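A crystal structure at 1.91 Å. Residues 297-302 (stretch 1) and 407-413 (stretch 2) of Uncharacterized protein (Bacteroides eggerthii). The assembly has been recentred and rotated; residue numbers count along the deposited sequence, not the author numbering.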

# COMPACT_ATOMS: atom_id res chain seq x y z
N THR A 297 -16.96 8.97 13.96
CA THR A 297 -16.26 10.06 14.65
C THR A 297 -15.76 11.12 13.66
O THR A 297 -16.01 11.08 12.44
CB THR A 297 -15.08 9.59 15.57
OG1 THR A 297 -13.93 9.30 14.76
CG2 THR A 297 -15.47 8.36 16.43
N MSE A 298 -15.04 12.10 14.19
CA MSE A 298 -14.37 13.09 13.34
C MSE A 298 -13.18 12.55 12.54
O MSE A 298 -12.73 13.25 11.62
CB MSE A 298 -13.88 14.23 14.20
CG MSE A 298 -12.84 13.77 15.26
SE MSE A 298 -12.06 15.31 16.07
CE MSE A 298 -10.85 15.83 14.70
N VAL A 299 -12.63 11.38 12.94
CA VAL A 299 -11.52 10.69 12.26
C VAL A 299 -12.10 9.58 11.41
O VAL A 299 -12.33 8.46 11.87
CB VAL A 299 -10.43 10.17 13.22
CG1 VAL A 299 -9.18 9.68 12.45
CG2 VAL A 299 -10.08 11.28 14.23
N THR A 300 -12.37 9.91 10.15
CA THR A 300 -13.08 9.02 9.21
C THR A 300 -12.73 9.46 7.79
O THR A 300 -12.35 10.63 7.56
CB THR A 300 -14.61 9.09 9.43
OG1 THR A 300 -15.30 8.16 8.59
CG2 THR A 300 -15.13 10.53 9.22
N ASN A 301 -12.82 8.53 6.84
CA ASN A 301 -12.46 8.77 5.48
C ASN A 301 -13.26 7.91 4.56
O ASN A 301 -13.66 6.83 4.93
CB ASN A 301 -10.99 8.42 5.22
CG ASN A 301 -9.99 9.33 5.94
OD1 ASN A 301 -9.44 8.93 6.94
ND2 ASN A 301 -9.75 10.55 5.42
N VAL A 302 -13.38 8.38 3.33
CA VAL A 302 -14.12 7.76 2.23
C VAL A 302 -13.25 7.88 0.96
O VAL A 302 -13.06 8.98 0.42
CB VAL A 302 -15.51 8.44 1.99
CG1 VAL A 302 -16.23 7.78 0.80
CG2 VAL A 302 -16.43 8.35 3.22
N ASN A 407 -4.58 10.24 21.33
CA ASN A 407 -4.86 11.66 21.57
C ASN A 407 -6.25 12.01 21.06
O ASN A 407 -6.94 11.19 20.42
CB ASN A 407 -3.74 12.55 20.98
CG ASN A 407 -3.64 12.45 19.48
OD1 ASN A 407 -4.62 12.74 18.80
ND2 ASN A 407 -2.44 12.12 18.94
N GLY A 408 -6.68 13.23 21.35
CA GLY A 408 -8.02 13.69 20.96
C GLY A 408 -8.14 14.21 19.53
O GLY A 408 -9.20 14.62 19.15
N ASN A 409 -7.08 14.17 18.72
CA ASN A 409 -7.11 14.72 17.36
C ASN A 409 -6.25 13.86 16.43
O ASN A 409 -5.33 14.35 15.78
CB ASN A 409 -6.69 16.21 17.39
CG ASN A 409 -5.48 16.45 18.25
OD1 ASN A 409 -5.55 17.16 19.25
ND2 ASN A 409 -4.37 15.77 17.93
N ALA A 410 -6.59 12.57 16.38
CA ALA A 410 -5.76 11.52 15.80
C ALA A 410 -5.99 11.37 14.28
O ALA A 410 -6.18 10.26 13.75
CB ALA A 410 -6.02 10.21 16.57
N LEU A 411 -5.93 12.49 13.57
CA LEU A 411 -6.11 12.48 12.13
C LEU A 411 -4.86 11.77 11.53
O LEU A 411 -3.69 11.99 11.98
CB LEU A 411 -6.33 13.89 11.54
CG LEU A 411 -7.72 14.54 11.76
CD1 LEU A 411 -8.85 13.69 11.18
CD2 LEU A 411 -7.94 14.87 13.23
N ALA A 412 -5.15 10.86 10.59
CA ALA A 412 -4.15 10.03 9.91
C ALA A 412 -4.44 9.99 8.43
O ALA A 412 -5.60 10.06 8.02
CB ALA A 412 -4.13 8.60 10.46
N GLN A 413 -3.37 9.95 7.63
CA GLN A 413 -3.44 9.94 6.19
C GLN A 413 -2.57 8.76 5.68
O GLN A 413 -1.64 8.28 6.35
CB GLN A 413 -2.90 11.24 5.55
CG GLN A 413 -3.68 12.50 5.91
CD GLN A 413 -3.44 12.98 7.32
OE1 GLN A 413 -2.29 12.97 7.80
NE2 GLN A 413 -4.50 13.44 7.99
O HOH W 1 -8.14 10.64 8.85

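The two stretches run in nearly the same direction, 12° apart end to end, yet no direct hydrogen bond joins them. The contact is built from side-chain packing and one bridging water, and it buries a modest 260 Å² summed over both sides.

Stretch 2 opens with a loop that braces itself. Asn-407 lies out of reach of stretch 1, but its side chain works locally: the backbone N of Asn-409 donates to Asn-407 OD1 at 2.8 Å, so the amide that follows the glycine is satisfied without help from across the gap. Gly-408, between them, is exposed and meets stretch 1 at the selenium of Met-298, whose SE sits 4.3 Å from Gly-408 O. This is a loose contact. Asn-409 turns its CA-to-CB bond away, and its amide group finds its partners elsewhere in the structure. Its carbonyl instead accepts a weak hydrogen bond from the backbone, Leu-411 N to Asn-409 O at 3.0 Å, which spans Ala-410.

At Ala-410 it is the backbone that makes the close approach: Val-299 CG1 comes within 3.3 Å of Ala-410 O. A methyl group offers that oxygen no conventional hydrogen bond, so the pair is a matter of tight packing.

Leu-411 is the apolar centre. Leu-411 CA lies 5.7 Å from Val-299 CA, and although the leucine's CA-to-CB bond points sideways, the m, m rotamer brings the end of the side chain nearer to stretch 1. Leu-411 CD2 lies 3.4 Å from Met-298 CE, a snug approach, and both leucine methyls lie near Val-299 CG2, Leu-411 CD1 at 4.1 Å and Leu-411 CD2 at 4.3 Å. Met-298, a selenomethionine, also starts sideways and reaches in with its flexible end, whereas Val-299 points directly toward stretch 2. The loop carrying them is held in part by Val-299 N donating to Thr-297 OG1 at 3.1 Å.

Beyond the leucine the chemistry turns polar. Asn-301 points toward stretch 2, but Asn-301 OD1 and Ala-412 O are both acceptors and stand 4.1 Å apart. A water resolves the mismatch by donating to each, its oxygen 2.9 Å from Asn-301 OD1 and 2.7 Å from Ala-412 O. Gln-413 closes the stretch without touching its neighbour; its CA is 9.1 Å from that of Asn-301.

The rules to read here are economical: let flexible side-chain ends close an apolar gap, and let a water join two facing acceptors.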